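Local coordinates for protein lipid binding hydrolase (Escherichia coli, PDB 2IF6) that probably acts as a hydrolase of the permuted papain-like amidase family and may bind lipid, at residues Val115-Tyr120 with Gly125-Glu130. Numbering follows the deposited sequence.
Sequences VVWKVY and GMRVGE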
ATOM      1  N   VAL A 115      -2.994  -2.083   5.236  1.00 15.81           N
ATOM      2  CA  VAL A 115      -3.138  -3.542   5.265  1.00 15.89           C
ATOM      3  C   VAL A 115      -1.817  -4.258   4.950  1.00 15.74           C
ATOM      4  O   VAL A 115      -1.510  -5.270   5.567  1.00 18.16           O
ATOM      5  CB  VAL A 115      -4.302  -4.038   4.372  1.00 15.37           C
ATOM      6  CG1 VAL A 115      -3.849  -4.184   2.936  1.00 16.89           C
ATOM      7  CG2 VAL A 115      -4.825  -5.370   4.892  1.00 15.96           C
ATOM      8  N   VAL A 116      -1.004  -3.730   4.037  1.00 15.30           N
ATOM      9  CA  VAL A 116       0.294  -4.376   3.750  1.00 16.20           C
ATOM     10  C   VAL A 116       1.184  -4.305   5.017  1.00 16.41           C
ATOM     11  O   VAL A 116       1.808  -5.293   5.412  1.00 15.96           O
ATOM     12  CB  VAL A 116       0.970  -3.713   2.507  1.00 16.20           C
ATOM     13  CG1 VAL A 116       2.404  -4.265   2.269  1.00 16.57           C
ATOM     14  CG2 VAL A 116       0.099  -3.958   1.247  1.00 17.13           C
ATOM     15  N   TRP A 117       1.174  -3.140   5.680  1.00 16.61           N
ATOM     16  CA  TRP A 117       2.012  -2.939   6.872  1.00 17.00           C
ATOM     17  C   TRP A 117       1.544  -3.905   7.938  1.00 16.82           C
ATOM     18  O   TRP A 117       2.366  -4.606   8.557  1.00 18.37           O
ATOM     19  CB  TRP A 117       1.946  -1.489   7.374  1.00 17.51           C
ATOM     20  CG  TRP A 117       3.024  -1.140   8.389  1.00 18.31           C
ATOM     21  CD1 TRP A 117       4.243  -0.572   8.131  1.00 18.48           C
ATOM     22  CD2 TRP A 117       2.988  -1.391   9.806  1.00 18.57           C
ATOM     23  NE1 TRP A 117       4.952  -0.419   9.309  1.00 18.48           N
ATOM     24  CE2 TRP A 117       4.209  -0.918  10.348  1.00 19.25           C
ATOM     25  CE3 TRP A 117       2.033  -1.948  10.668  1.00 17.45           C
ATOM     26  CZ2 TRP A 117       4.506  -1.004  11.721  1.00 20.32           C
ATOM     27  CZ3 TRP A 117       2.323  -2.021  12.040  1.00 18.89           C
ATOM     28  CH2 TRP A 117       3.558  -1.552  12.545  1.00 18.94           C
ATOM     29  N   LYS A 118       0.232  -3.974   8.144  1.00 17.02           N
ATOM     30  CA  LYS A 118      -0.326  -4.804   9.225  1.00 17.72           C
ATOM     31  C   LYS A 118      -0.110  -6.305   9.002  1.00 17.60           C
ATOM     32  O   LYS A 118       0.133  -7.068   9.955  1.00 18.08           O
ATOM     33  CB  LYS A 118      -1.789  -4.487   9.493  1.00 17.75           C
ATOM     34  CG  LYS A 118      -1.964  -3.202  10.284  1.00 18.29           C
ATOM     35  CD  LYS A 118      -3.410  -2.804  10.406  1.00 18.84           C
ATOM     36  CE  LYS A 118      -3.547  -1.574  11.349  1.00 21.33           C
ATOM     37  NZ  LYS A 118      -4.938  -1.100  11.539  1.00 20.44           N
ATOM     38  N   VAL A 119      -0.139  -6.732   7.748  1.00 17.01           N
ATOM     39  CA  VAL A 119       0.098  -8.144   7.434  1.00 15.94           C
ATOM     40  C   VAL A 119       1.560  -8.528   7.753  1.00 17.24           C
ATOM     41  O   VAL A 119       1.815  -9.547   8.393  1.00 17.81           O
ATOM     42  CB  VAL A 119      -0.306  -8.495   5.979  1.00 17.02           C
ATOM     43  CG1 VAL A 119       0.277  -9.876   5.591  1.00 16.21           C
ATOM     44  CG2 VAL A 119      -1.870  -8.469   5.826  1.00 13.85           C
ATOM     45  N   TYR A 120       2.517  -7.689   7.363  1.00 16.83           N
ATOM     46  CA  TYR A 120       3.930  -8.004   7.621  1.00 17.29           C
ATOM     47  C   TYR A 120       4.194  -8.037   9.111  1.00 18.86           C
ATOM     48  O   TYR A 120       4.964  -8.876   9.608  1.00 19.10           O
ATOM     49  CB  TYR A 120       4.863  -6.994   6.945  1.00 17.09           C
ATOM     50  CG  TYR A 120       5.425  -7.524   5.653  1.00 16.54           C
ATOM     51  CD1 TYR A 120       4.709  -7.425   4.459  1.00 17.08           C
ATOM     52  CD2 TYR A 120       6.643  -8.185   5.632  1.00 16.53           C
ATOM     53  CE1 TYR A 120       5.239  -7.940   3.263  1.00 17.80           C
ATOM     54  CE2 TYR A 120       7.165  -8.723   4.462  1.00 14.34           C
ATOM     55  CZ  TYR A 120       6.458  -8.593   3.276  1.00 13.98           C
ATOM     56  OH  TYR A 120       7.003  -9.084   2.115  1.00 15.95           O
ATOM     57  N   GLY A 125       6.403 -10.242  12.293  1.00 24.65           N
ATOM     58  CA  GLY A 125       6.898  -9.243  13.255  1.00 25.08           C
ATOM     59  C   GLY A 125       7.880  -8.250  12.658  1.00 24.63           C
ATOM     60  O   GLY A 125       8.745  -7.730  13.368  1.00 26.63           O
ATOM     61  N   MET A 126       7.761  -7.972  11.359  1.00 23.81           N
ATOM     62  CA  MET A 126       8.577  -6.958  10.695  1.00 23.60           C
ATOM     63  C   MET A 126       7.772  -5.665  10.599  1.00 23.63           C
ATOM     64  O   MET A 126       6.593  -5.696  10.250  1.00 24.16           O
ATOM     65  CB  MET A 126       8.966  -7.386   9.264  1.00 23.14           C
ATOM     66  CG  MET A 126       9.798  -8.672   9.139  1.00 24.62           C
ATOM     67  SD  MET A 126      10.235  -9.112   7.416  1.00 24.44           S
ATOM     68  CE  MET A 126      10.428  -7.521   6.663  1.00 24.24           C
ATOM     69  N   ARG A 127       8.420  -4.539  10.891  1.00 22.67           N
ATOM     70  CA  ARG A 127       7.843  -3.223  10.651  1.00 22.64           C
ATOM     71  C   ARG A 127       8.404  -2.705   9.329  1.00 21.09           C
ATOM     72  O   ARG A 127       9.575  -2.294   9.232  1.00 20.10           O
ATOM     73  CB  ARG A 127       8.165  -2.277  11.810  1.00 22.41           C
ATOM     74  CG  ARG A 127       7.548  -2.720  13.168  1.00 24.48           C
ATOM     75  CD  ARG A 127       8.028  -1.825  14.334  1.00 26.47           C
ATOM     76  NE  ARG A 127       7.660  -0.417  14.143  1.00 33.65           N
ATOM     77  CZ  ARG A 127       6.573   0.163  14.658  1.00 36.79           C
ATOM     78  NH1 ARG A 127       5.735  -0.526  15.430  1.00 38.32           N
ATOM     79  NH2 ARG A 127       6.328   1.451  14.405  1.00 39.26           N
ATOM     80  N   VAL A 128       7.584  -2.779   8.292  1.00 19.52           N
ATOM     81  CA  VAL A 128       8.021  -2.440   6.947  1.00 19.22           C
ATOM     82  C   VAL A 128       7.567  -1.017   6.637  1.00 19.05           C
ATOM     83  O   VAL A 128       6.620  -0.805   5.894  1.00 19.23           O
ATOM     84  CB  VAL A 128       7.505  -3.461   5.894  1.00 19.29           C
ATOM     85  CG1 VAL A 128       8.040  -3.136   4.500  1.00 19.87           C
ATOM     86  CG2 VAL A 128       7.997  -4.898   6.259  1.00 19.60           C
ATOM     87  N   GLY A 129       8.258  -0.047   7.228  1.00 19.50           N
ATOM     88  CA  GLY A 129       7.862   1.346   7.088  1.00 19.78           C
ATOM     89  C   GLY A 129       7.631   2.084   8.384  1.00 20.17           C
ATOM     90  O   GLY A 129       7.141   1.514   9.388  1.00 20.04           O
ATOM     91  N   GLU A 130       8.001   3.366   8.364  1.00 20.61           N
ATOM     92  CA  GLU A 130       7.892   4.221   9.530  1.00 22.35           C
ATOM     93  C   GLU A 130       6.453   4.763   9.592  1.00 22.67           C
ATOM     94  O   GLU A 130       5.840   5.075   8.558  1.00 22.24           O
ATOM     95  CB  GLU A 130       8.906   5.371   9.461  1.00 22.65           C
ATOM     96  CG  GLU A 130      10.397   4.937   9.456  1.00 27.71           C
ATOM     97  CD  GLU A 130      10.770   4.056  10.664  1.00 33.10           C
ATOM     98  OE1 GLU A 130      10.788   4.553  11.820  1.00 33.64           O
ATOM     99  OE2 GLU A 130      11.021   2.851  10.451  1.00 36.36           O
TER
HETATM  100  O   HOH W   1       5.128  -3.991   8.758  1.00 16.64           O
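Trp117 and Tyr120 meet the chain that crosses beside them at the turn that ends helix 112-124 and in the loop that follows it, in this permuted papain-like family: the helix ends, Gly125 leaves helical geometry with positive phi, and 125-130 passes across the flank of the helix. The indole is carried outward with CG anti to the backbone N (chi1 -166°), which brings Trp117 NE1 to Gly129 O, 2.9 Å away. That bond is fairly straight (154° at the hydrogen), although the donor stands 32° out of the carbonyl plane. Farther along the same ring, its benzo edge points at the guanidinium of Arg127. The two planes are nearly perpendicular, and Trp117 CZ2 sits over the centre of the guanidinium face, 3.8 Å from Arg127 CZ; a bend at chi3 of Arg127 turns the group there. Trp105 packs edge-to-face on the indole.

The CB of Tyr120 is directed toward the loop. Val128 CG2 lies against Tyr120 CD2 at 3.6 Å, while Met126 runs alongside with SD at the ring's edge, a Met-aromatic contact; the phenol OH bonds to Gly8 O. Met126 N gives Tyr120 O a weak bond of 3.4 Å. Between the two aromatic residues one water holds helix and loop together: it donates to Trp117 O and to Met126 O, and accepts from Val128 N at 2.8 Å.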